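Local coordinates for deferrochelatase (Vibrio cholerae, PDB 5DE0), which binds heme b and probably acts as a peroxidase of the dye-decolorizing (DyP) type, at residues K64-H69 against D95-I100; S74-I79 against G171-V176; E86-A91 against F280-T285; F249-Y252 against N258-T261. All blocks are in the same frame, centred on the assembly; numbering follows the deposited sequence.

Interaction 1. Residues K64-H69 against D95-I100; sequences KGFWSH and DVDVLI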
# COMPACT_ATOMS: atom_id res chain seq x y z
N LYS B 64 -26.25 -8.92 4.36
CA LYS B 64 -27.65 -9.30 4.50
C LYS B 64 -28.38 -9.22 3.16
O LYS B 64 -29.14 -10.13 2.80
CB LYS B 64 -28.34 -8.40 5.53
CG LYS B 64 -29.86 -8.49 5.52
CD LYS B 64 -30.35 -9.86 5.96
CE LYS B 64 -31.86 -9.89 6.08
NZ LYS B 64 -32.35 -11.21 6.59
N GLY B 65 -28.15 -8.13 2.43
CA GLY B 65 -28.81 -7.91 1.16
C GLY B 65 -28.45 -8.95 0.11
O GLY B 65 -29.31 -9.40 -0.64
N PHE B 66 -27.18 -9.34 0.06
CA PHE B 66 -26.73 -10.31 -0.92
C PHE B 66 -27.09 -11.74 -0.52
O PHE B 66 -27.16 -12.63 -1.36
CB PHE B 66 -25.21 -10.20 -1.13
CG PHE B 66 -24.69 -11.04 -2.26
CD1 PHE B 66 -24.78 -10.59 -3.57
CD2 PHE B 66 -24.11 -12.29 -2.03
CE1 PHE B 66 -24.30 -11.36 -4.63
CE2 PHE B 66 -23.63 -13.06 -3.08
CZ PHE B 66 -23.73 -12.59 -4.38
N TRP B 67 -27.32 -11.95 0.77
CA TRP B 67 -27.64 -13.29 1.25
C TRP B 67 -29.02 -13.74 0.78
O TRP B 67 -29.31 -14.93 0.74
CB TRP B 67 -27.56 -13.35 2.78
CG TRP B 67 -27.26 -14.73 3.29
CD1 TRP B 67 -28.13 -15.78 3.36
CD2 TRP B 67 -26.01 -15.22 3.78
NE1 TRP B 67 -27.50 -16.88 3.86
CE2 TRP B 67 -26.20 -16.57 4.13
CE3 TRP B 67 -24.75 -14.65 3.96
CZ2 TRP B 67 -25.17 -17.36 4.65
CZ3 TRP B 67 -23.73 -15.42 4.47
CH2 TRP B 67 -23.94 -16.76 4.82
N SER B 68 -29.87 -12.78 0.41
CA SER B 68 -31.20 -13.09 -0.10
C SER B 68 -31.11 -13.92 -1.38
O SER B 68 -31.97 -14.76 -1.64
CB SER B 68 -31.98 -11.81 -0.36
OG SER B 68 -32.21 -11.13 0.85
N HIS B 69 -30.06 -13.68 -2.16
CA HIS B 69 -29.82 -14.40 -3.40
C HIS B 69 -29.53 -15.89 -3.16
O HIS B 69 -29.67 -16.70 -4.07
CB HIS B 69 -28.66 -13.76 -4.16
CG HIS B 69 -28.96 -12.40 -4.70
ND1 HIS B 69 -29.18 -11.31 -3.88
CD2 HIS B 69 -29.07 -11.94 -5.97
CE1 HIS B 69 -29.41 -10.24 -4.63
NE2 HIS B 69 -29.35 -10.60 -5.90
N ASP B 95 -23.03 0.46 0.71
CA ASP B 95 -23.72 -0.50 -0.15
C ASP B 95 -22.71 -1.51 -0.68
O ASP B 95 -21.95 -1.23 -1.60
CB ASP B 95 -24.43 0.22 -1.31
CG ASP B 95 -25.21 -0.74 -2.20
OD1 ASP B 95 -25.54 -1.85 -1.74
OD2 ASP B 95 -25.50 -0.36 -3.35
N VAL B 96 -22.70 -2.69 -0.07
CA VAL B 96 -21.71 -3.72 -0.39
C VAL B 96 -22.30 -5.12 -0.24
O VAL B 96 -23.09 -5.37 0.66
CB VAL B 96 -20.46 -3.57 0.51
CG1 VAL B 96 -20.87 -3.48 1.98
CG2 VAL B 96 -19.47 -4.71 0.29
N ASP B 97 -21.94 -6.02 -1.16
CA ASP B 97 -22.45 -7.38 -1.14
C ASP B 97 -21.47 -8.38 -0.53
O ASP B 97 -21.88 -9.32 0.15
CB ASP B 97 -22.80 -7.84 -2.56
CG ASP B 97 -23.94 -7.04 -3.17
OD1 ASP B 97 -24.79 -6.54 -2.40
OD2 ASP B 97 -23.98 -6.92 -4.41
N VAL B 98 -20.18 -8.20 -0.80
CA VAL B 98 -19.18 -9.21 -0.45
C VAL B 98 -17.94 -8.61 0.21
O VAL B 98 -17.44 -7.57 -0.20
CB VAL B 98 -18.74 -10.00 -1.71
CG1 VAL B 98 -17.62 -10.98 -1.38
CG2 VAL B 98 -19.92 -10.73 -2.33
N LEU B 99 -17.46 -9.30 1.24
CA LEU B 99 -16.18 -8.97 1.86
C LEU B 99 -15.15 -10.07 1.60
O LEU B 99 -15.43 -11.25 1.80
CB LEU B 99 -16.35 -8.75 3.37
CG LEU B 99 -15.08 -8.76 4.23
CD1 LEU B 99 -14.12 -7.64 3.83
CD2 LEU B 99 -15.42 -8.66 5.71
N ILE B 100 -13.97 -9.67 1.13
CA ILE B 100 -12.85 -10.59 0.99
C ILE B 100 -11.74 -10.19 1.95
O ILE B 100 -11.12 -9.14 1.78
CB ILE B 100 -12.30 -10.61 -0.45
CG1 ILE B 100 -13.39 -11.04 -1.44
CG2 ILE B 100 -11.09 -11.52 -0.55
CD1 ILE B 100 -12.92 -11.10 -2.88
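Phe66 and Asp97 meet with their side chains crossing at about a right angle. The touch lies between one side of the phenyl ring and the root of the aspartate. Phe66 CD1 comes within 3.5 Å of Asp97 CB and within 3.7 Å of Asp97 CG. The same Asp97 CB also lies 3.7 Å from Phe66 CB, so the methylene bears on both the root and the ring of the phenylalanine. It approaches the ring obliquely. Ring and carboxylate planes differ by 31°, neither flat against each other nor square. Phe66 CG stands anti to its backbone N (chi1 -172°), which carries the ring from the short helix 64-67 across to strand 98-104. Further along, Val98 CG2 sits over one face of the ring, 4.4 Å from Phe66 CE2, in a looser van der Waals contact.

No hydrogen bond joins the two segments. The polar end of Asp97 is used elsewhere: OD1 forms a salt bridge with Lys25, and OD2 takes a hydrogen bond from the amide of Val26. The buried carboxylate therefore has partners for both oxygens. These bonds should restrain its rotation while Phe66 packs on its apolar stem. Phe66 itself makes an edge-to-face contact with Phe70.

Opposite Leu24 of strand 18-26 stand two residues, Asp97 and Val98, which makes a classic beta bulge at the start of strand 98-104. The contact thus places helix 64-67 against the bulged end of a central strand in the four-stranded antiparallel sheet. Its 2-3-1-4 strand order is that of the ferredoxin-like fold found in DyP-type peroxidases.

Interaction 2. Residues S74-I79 against G171-V176; sequences SPPELI and GSYVMV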
# COMPACT_ATOMS: atom_id res chain seq x y z
N SER B 74 -30.73 -17.20 5.74
CA SER B 74 -29.79 -16.23 6.29
C SER B 74 -29.61 -16.45 7.78
O SER B 74 -30.51 -16.95 8.45
CB SER B 74 -30.26 -14.81 6.01
OG SER B 74 -31.24 -14.41 6.94
N PRO B 75 -28.43 -16.08 8.31
CA PRO B 75 -28.16 -16.11 9.75
C PRO B 75 -29.19 -15.27 10.51
O PRO B 75 -29.55 -14.19 10.04
CB PRO B 75 -26.76 -15.49 9.87
CG PRO B 75 -26.14 -15.74 8.53
CD PRO B 75 -27.25 -15.62 7.55
N PRO B 76 -29.65 -15.77 11.67
CA PRO B 76 -30.70 -15.15 12.47
C PRO B 76 -30.46 -13.67 12.79
O PRO B 76 -31.40 -12.88 12.78
CB PRO B 76 -30.69 -15.98 13.76
CG PRO B 76 -30.19 -17.31 13.35
CD PRO B 76 -29.16 -17.02 12.27
N GLU B 77 -29.21 -13.31 13.05
CA GLU B 77 -28.88 -11.96 13.51
C GLU B 77 -28.33 -11.06 12.40
O GLU B 77 -28.06 -9.88 12.63
CB GLU B 77 -27.87 -12.02 14.66
CG GLU B 77 -28.25 -12.98 15.78
CD GLU B 77 -27.27 -12.94 16.93
OE1 GLU B 77 -26.82 -11.83 17.29
OE2 GLU B 77 -26.94 -14.01 17.47
N LEU B 78 -28.15 -11.61 11.20
CA LEU B 78 -27.60 -10.85 10.09
C LEU B 78 -28.56 -9.76 9.62
O LEU B 78 -29.67 -10.05 9.19
CB LEU B 78 -27.24 -11.77 8.93
CG LEU B 78 -26.61 -11.10 7.70
CD1 LEU B 78 -25.35 -10.34 8.07
CD2 LEU B 78 -26.32 -12.13 6.62
N ILE B 79 -28.12 -8.51 9.72
CA ILE B 79 -28.92 -7.36 9.30
C ILE B 79 -28.07 -6.37 8.51
O ILE B 79 -26.84 -6.50 8.45
CB ILE B 79 -29.53 -6.61 10.50
CG1 ILE B 79 -28.43 -5.97 11.35
CG2 ILE B 79 -30.40 -7.54 11.34
CD1 ILE B 79 -28.95 -5.11 12.49
N GLY B 171 -19.40 -20.60 11.50
CA GLY B 171 -19.52 -19.31 10.86
C GLY B 171 -19.31 -18.19 11.86
O GLY B 171 -19.27 -18.43 13.07
N SER B 172 -19.20 -16.96 11.37
CA SER B 172 -18.92 -15.82 12.23
C SER B 172 -19.51 -14.53 11.68
O SER B 172 -19.48 -14.28 10.48
CB SER B 172 -17.41 -15.68 12.43
OG SER B 172 -17.11 -14.59 13.28
N TYR B 173 -20.04 -13.69 12.58
CA TYR B 173 -20.56 -12.39 12.18
C TYR B 173 -19.41 -11.39 12.05
O TYR B 173 -18.48 -11.39 12.85
CB TYR B 173 -21.59 -11.88 13.19
CG TYR B 173 -22.88 -12.66 13.17
CD1 TYR B 173 -23.91 -12.33 12.30
CD2 TYR B 173 -23.07 -13.74 14.03
CE1 TYR B 173 -25.10 -13.04 12.29
CE2 TYR B 173 -24.26 -14.47 14.01
CZ TYR B 173 -25.26 -14.11 13.14
OH TYR B 173 -26.44 -14.83 13.13
N VAL B 174 -19.48 -10.55 11.02
CA VAL B 174 -18.39 -9.63 10.72
C VAL B 174 -18.87 -8.18 10.64
O VAL B 174 -19.97 -7.90 10.17
CB VAL B 174 -17.70 -9.99 9.38
CG1 VAL B 174 -16.29 -9.43 9.35
CG2 VAL B 174 -17.68 -11.49 9.17
N MET B 175 -18.03 -7.26 11.11
CA MET B 175 -18.25 -5.84 10.91
C MET B 175 -16.96 -5.20 10.42
O MET B 175 -15.87 -5.63 10.81
CB MET B 175 -18.73 -5.16 12.20
CG MET B 175 -17.69 -5.12 13.32
SD MET B 175 -18.12 -3.99 14.66
CE MET B 175 -18.03 -2.41 13.81
N VAL B 176 -17.08 -4.20 9.56
CA VAL B 176 -15.90 -3.46 9.11
C VAL B 176 -16.21 -1.96 9.03
O VAL B 176 -17.31 -1.56 8.63
CB VAL B 176 -15.37 -3.99 7.74
CG1 VAL B 176 -16.25 -5.08 7.19
CG2 VAL B 176 -15.19 -2.86 6.73
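Tyr173 reaches from strand 172-181 into the loop 74-79, with its hydroxyl end against Pro75, Pro76 and Glu77. Its CB points toward that loop. CG is anti to the carbonyl carbon (chi1 -69°), and the ring runs from there to the turn. Beyond CG, CE1 is the first ring atom to meet the loop. Leu78 N lies at the ring edge, near its plane, 3.5 Å from CE1 of Tyr173. This is packing, because that amide is already bonded to Pro75 O and closes a type I beta turn from Pro75 to Leu78. One atom on, CZ of Tyr173 is 3.7 Å from Glu77 CB and 3.9 Å from Pro75 CB, both oblique to the ring. At the tip, OH of Tyr173 accepts a hydrogen bond from Glu77 N (3.2 Å, with an N-H...O angle of 157°). The same OH touches Pro75 CB at 3.3 Å and Pro76 CD at 3.6 Å.

Glu77 crosses the tyrosine at about a right angle and uses its carboxylate elsewhere, with OE1 bonded to Thr255 OG1. On the Tyr173 side, the ring meets Phe290 edge-to-face and touches Phe259 of helix 257-266.

The contact joins a loop of the N-terminal half to a strand of the C-terminal half. Its chemistry is mostly apolar, with one polar anchor. The proline carbons and the stem of Glu77 pack round the phenol oxygen by van der Waals contact. The hydroxyl accepts the Glu77 N-H, so this buried oxygen and the turn amide satisfy each other.

Interaction 3. Residues E86-A91 against F280-T285; sequences EGETHA and FTKAVT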
# COMPACT_ATOMS: atom_id res chain seq x y z
N GLU B 86 -24.40 11.62 14.05
CA GLU B 86 -24.66 12.79 13.23
C GLU B 86 -23.43 13.69 13.14
O GLU B 86 -22.70 13.87 14.12
CB GLU B 86 -25.85 13.58 13.80
CG GLU B 86 -26.11 14.92 13.14
CD GLU B 86 -25.43 16.07 13.87
OE1 GLU B 86 -25.57 17.23 13.43
OE2 GLU B 86 -24.76 15.81 14.90
N GLY B 87 -23.19 14.24 11.95
CA GLY B 87 -22.11 15.20 11.75
C GLY B 87 -20.70 14.66 11.94
O GLY B 87 -20.22 13.87 11.14
N GLU B 88 -20.04 15.11 13.01
CA GLU B 88 -18.65 14.77 13.26
C GLU B 88 -18.51 13.41 13.95
O GLU B 88 -17.41 12.88 14.09
CB GLU B 88 -17.99 15.86 14.12
CG GLU B 88 -18.19 17.27 13.59
CD GLU B 88 -17.22 17.64 12.49
OE1 GLU B 88 -16.00 17.59 12.74
OE2 GLU B 88 -17.67 17.98 11.38
N THR B 89 -19.64 12.86 14.39
CA THR B 89 -19.67 11.55 15.02
C THR B 89 -20.65 10.66 14.26
O THR B 89 -21.69 10.28 14.79
CB THR B 89 -20.06 11.63 16.51
OG1 THR B 89 -19.40 12.75 17.12
CG2 THR B 89 -19.68 10.35 17.25
N HIS B 90 -20.30 10.35 13.02
CA HIS B 90 -21.21 9.65 12.12
C HIS B 90 -20.65 8.30 11.65
O HIS B 90 -19.47 8.19 11.33
CB HIS B 90 -21.54 10.53 10.91
CG HIS B 90 -22.59 9.96 10.01
ND1 HIS B 90 -22.38 9.75 8.66
CD2 HIS B 90 -23.86 9.57 10.26
CE1 HIS B 90 -23.48 9.25 8.12
NE2 HIS B 90 -24.39 9.13 9.07
N ALA B 91 -21.52 7.29 11.62
CA ALA B 91 -21.15 5.97 11.14
C ALA B 91 -21.92 5.62 9.88
O ALA B 91 -23.04 5.10 9.95
CB ALA B 91 -21.39 4.92 12.23
N PHE B 280 -11.05 12.40 16.87
CA PHE B 280 -9.81 12.43 16.11
C PHE B 280 -9.79 11.42 14.97
O PHE B 280 -8.77 11.25 14.30
CB PHE B 280 -8.63 12.19 17.06
CG PHE B 280 -8.63 13.07 18.27
CD1 PHE B 280 -8.08 14.34 18.22
CD2 PHE B 280 -9.19 12.63 19.46
CE1 PHE B 280 -8.08 15.16 19.33
CE2 PHE B 280 -9.19 13.45 20.58
CZ PHE B 280 -8.64 14.71 20.51
N THR B 281 -10.91 10.75 14.76
CA THR B 281 -11.05 9.82 13.64
C THR B 281 -12.50 9.74 13.19
O THR B 281 -13.41 9.99 13.98
CB THR B 281 -10.53 8.41 13.99
OG1 THR B 281 -10.53 7.59 12.82
CG2 THR B 281 -11.39 7.77 15.07
N LYS B 282 -12.71 9.39 11.93
CA LYS B 282 -14.05 9.30 11.36
C LYS B 282 -14.20 8.06 10.49
O LYS B 282 -13.32 7.75 9.68
CB LYS B 282 -14.38 10.55 10.55
CG LYS B 282 -14.39 11.84 11.35
CD LYS B 282 -14.68 13.04 10.47
CE LYS B 282 -14.74 14.32 11.28
NZ LYS B 282 -15.02 15.51 10.42
N ALA B 283 -15.31 7.35 10.66
CA ALA B 283 -15.61 6.19 9.82
C ALA B 283 -16.07 6.65 8.44
O ALA B 283 -16.91 7.54 8.32
CB ALA B 283 -16.67 5.32 10.48
N VAL B 284 -15.51 6.04 7.40
CA VAL B 284 -15.86 6.40 6.03
C VAL B 284 -16.63 5.26 5.36
O VAL B 284 -17.31 5.46 4.35
CB VAL B 284 -14.60 6.76 5.20
CG1 VAL B 284 -13.85 5.50 4.79
CG2 VAL B 284 -14.98 7.58 3.97
N THR B 285 -16.52 4.07 5.93
CA THR B 285 -17.31 2.92 5.48
C THR B 285 -17.91 2.21 6.69
O THR B 285 -17.49 2.45 7.82
CB THR B 285 -16.46 1.92 4.67
OG1 THR B 285 -15.40 1.42 5.49
CG2 THR B 285 -15.88 2.57 3.43
O HOH W 1 -17.23 8.01 12.58
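A salt bridge from Glu88 to Lys282 and a single bridging water tie a beta hairpin to an outer strand of a sheet. The hairpin comprises strands 84-86 and 89-91. Strand 281-291 is outermost, within this chain, in the four-stranded antiparallel sheet of the C-terminal ferredoxin-like half. A type II' beta turn from Glu86 to Thr89 reverses the hairpin, and the positive phi of Gly87 (65°) suits glycine there.

Glu88 follows in the turn and bends at chi2 (-82°), while Lys282 is extended beyond CG. The two side chains run at a slant. Lys282 NZ lies 3.3 Å from Glu88 OE1 and approaches from above the carboxylate plane, tilted 56° out of it. Both residues are exposed, so solvent probably weakens the attraction.

His90 has its ring NE2 bonded to Glu83 OE1 and offers its carbonyl to the strand. The backbones do not bond directly here: His90 O and Ala283 O stand 4.0 Å apart. A water bridges them instead, donating to His90 O at 2.6 Å and accepting from Ala283 N at 2.8 Å.

Interaction 4. Residues F249-Y252 against N258-T261; sequences FIAY and NFKT. With HEM (protoporphyrin IX containing Fe), chain F.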
# COMPACT_ATOMS: atom_id res chain seq x y z
N PHE B 249 -10.87 -0.99 10.65
CA PHE B 249 -11.41 -1.80 11.73
C PHE B 249 -12.24 -2.95 11.17
O PHE B 249 -13.09 -2.76 10.30
CB PHE B 249 -12.25 -0.96 12.68
CG PHE B 249 -12.80 -1.74 13.84
CD1 PHE B 249 -12.05 -1.90 15.00
CD2 PHE B 249 -14.05 -2.34 13.76
CE1 PHE B 249 -12.54 -2.63 16.06
CE2 PHE B 249 -14.54 -3.08 14.82
CZ PHE B 249 -13.79 -3.22 15.97
N ILE B 250 -11.97 -4.15 11.67
CA ILE B 250 -12.75 -5.33 11.33
C ILE B 250 -12.78 -6.26 12.53
O ILE B 250 -11.78 -6.42 13.23
CB ILE B 250 -12.19 -6.05 10.08
CG1 ILE B 250 -13.00 -7.31 9.77
CG2 ILE B 250 -10.72 -6.39 10.27
CD1 ILE B 250 -12.53 -8.05 8.53
N ALA B 251 -13.94 -6.86 12.79
CA ALA B 251 -14.09 -7.74 13.94
C ALA B 251 -15.00 -8.92 13.62
O ALA B 251 -15.93 -8.81 12.82
CB ALA B 251 -14.63 -6.96 15.13
N TYR B 252 -14.72 -10.05 14.26
CA TYR B 252 -15.56 -11.24 14.14
C TYR B 252 -16.17 -11.57 15.49
O TYR B 252 -15.54 -11.36 16.53
CB TYR B 252 -14.74 -12.42 13.62
CG TYR B 252 -14.26 -12.28 12.19
CD1 TYR B 252 -13.14 -11.52 11.89
CD2 TYR B 252 -14.92 -12.92 11.15
CE1 TYR B 252 -12.70 -11.39 10.58
CE2 TYR B 252 -14.48 -12.80 9.85
CZ TYR B 252 -13.37 -12.03 9.57
OH TYR B 252 -12.94 -11.91 8.27
N ASN B 258 -23.02 -7.98 19.97
CA ASN B 258 -21.87 -7.30 20.55
C ASN B 258 -21.44 -6.09 19.74
O ASN B 258 -21.11 -5.05 20.31
CB ASN B 258 -20.69 -8.27 20.70
CG ASN B 258 -20.94 -9.33 21.75
OD1 ASN B 258 -22.04 -9.43 22.29
ND2 ASN B 258 -19.92 -10.12 22.05
N PHE B 259 -21.44 -6.23 18.42
CA PHE B 259 -21.12 -5.12 17.53
C PHE B 259 -22.08 -3.95 17.75
O PHE B 259 -21.67 -2.81 17.94
CB PHE B 259 -21.19 -5.55 16.06
CG PHE B 259 -20.21 -6.63 15.69
CD1 PHE B 259 -19.04 -6.81 16.41
CD2 PHE B 259 -20.45 -7.45 14.60
CE1 PHE B 259 -18.14 -7.80 16.07
CE2 PHE B 259 -19.55 -8.44 14.25
CZ PHE B 259 -18.40 -8.61 14.98
N LYS B 260 -23.37 -4.27 17.73
CA LYS B 260 -24.44 -3.29 17.85
C LYS B 260 -24.38 -2.55 19.19
O LYS B 260 -24.63 -1.35 19.25
CB LYS B 260 -25.79 -3.98 17.67
CG LYS B 260 -27.00 -3.08 17.88
CD LYS B 260 -28.28 -3.83 17.54
CE LYS B 260 -29.52 -3.07 17.99
NZ LYS B 260 -29.58 -2.95 19.47
N THR B 261 -24.05 -3.27 20.25
CA THR B 261 -23.99 -2.68 21.58
C THR B 261 -22.82 -1.71 21.71
O THR B 261 -22.97 -0.60 22.22
CB THR B 261 -23.87 -3.76 22.68
OG1 THR B 261 -24.93 -4.71 22.53
CG2 THR B 261 -23.95 -3.13 24.06
CHA HEM F . -9.69 -1.79 22.57
CHB HEM F . -13.73 -2.50 20.00
CHC HEM F . -12.56 1.19 17.06
CHD HEM F . -8.16 1.30 19.09
C1A HEM F . -10.89 -2.30 22.14
C2A HEM F . -11.62 -3.40 22.74
C3A HEM F . -12.73 -3.60 22.03
C4A HEM F . -12.75 -2.63 20.95
CMA HEM F . -13.82 -4.67 22.29
CAA HEM F . -11.17 -4.20 23.98
CBA HEM F . -11.99 -3.73 25.18
CGA HEM F . -11.48 -4.37 26.44
O1A HEM F . -10.44 -3.89 26.97
O2A HEM F . -12.11 -5.35 26.92
C1B HEM F . -13.81 -1.52 19.04
C2B HEM F . -14.97 -1.23 18.23
C3B HEM F . -14.66 -0.22 17.41
C4B HEM F . -13.29 0.18 17.67
CMB HEM F . -16.33 -1.96 18.29
CAB HEM F . -15.67 0.36 16.39
CBB HEM F . -15.34 1.33 15.54
C1C HEM F . -11.25 1.52 17.32
C2C HEM F . -10.46 2.52 16.62
C3C HEM F . -9.24 2.54 17.19
C4C HEM F . -9.23 1.57 18.26
CMC HEM F . -10.98 3.36 15.43
CAC HEM F . -7.99 3.40 16.86
CBC HEM F . -7.96 4.39 15.96
C1D HEM F . -8.19 0.59 20.27
C2D HEM F . -7.19 0.66 21.31
C3D HEM F . -7.66 -0.31 22.40
C4D HEM F . -8.90 -0.87 21.91
CMD HEM F . -5.91 1.52 21.33
CAD HEM F . -6.96 -0.62 23.74
CBD HEM F . -5.94 -1.74 23.57
CGD HEM F . -6.65 -3.02 23.20
O1D HEM F . -6.68 -3.36 21.99
O2D HEM F . -7.17 -3.71 24.12
NA HEM F . -11.61 -1.86 21.05
NB HEM F . -12.80 -0.64 18.68
NC HEM F . -10.47 0.97 18.32
ND HEM F . -9.17 -0.31 20.66
FE HEM F . -11.03 -0.39 19.74
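Strand 247-253 and helix 257-266 follow each other closely in the chain, and their backbones come nearest at Ala251 and Phe259, whose CA atoms are 8.3 Å apart. Phe259 spans that distance with its ring. Its CG stands anti to the carbonyl carbon (chi1 -62°), and the far end of the ring meets the strand. CE1 of Phe259 packs on Ala251 CB at 3.7 Å. CZ of Phe259 lies 3.3 Å from Ala251 O, which comes in obliquely, and 3.7 Å from Tyr252 C, which sits at the ring edge. No hydrogen bond links the segments, so this is close buried packing.

The helix belongs to the beta-alpha-beta crossover that leads from strand 247-253 to strand 281-291 in the C-terminal ferredoxin-like sheet. It passes over strand 172-181 between them, where Met175 also touches Phe259.

Phe249 lines the heme pocket. One ring face lies against pyrrole ring B, with heme C3B over the outer part of the phenyl ring rather than its centre. CZ of Phe249 is 3.2 Å from heme C2B, and CE1 of Phe249 is 3.3 Å from heme NB. Arg233, on the adjacent strand, hydrogen-bonds the heme. The CB of Tyr252 points away from the helix, and its OH is hydrogen-bonded to His101 ND1 of strand 98-104 in the N-terminal sheet.

In the fold
Interaction 1 lies in the N-terminal half and interaction 4 in the C-terminal half. Interactions 2, 3 and 4 all reach the sheet of strands 232-239, 247-253, 172-181 and 281-291. Interactions 2 and 4 have centres about 10 Å apart and meet through neighbouring strands. Interaction 1 touches interaction 2, their centres about 11 Å apart, and also interaction 4, through Leu99 and Ile250. Interaction 3 is more remote, its centre about 23 Å from those of 1 and 2. Along the chain, interactions 1, 2 and 3 interleave, while 4 falls between the two segments of 3. Interactions 2 and 3 thus join the two ferredoxin-like halves, while 1 and 4 pack within one half each.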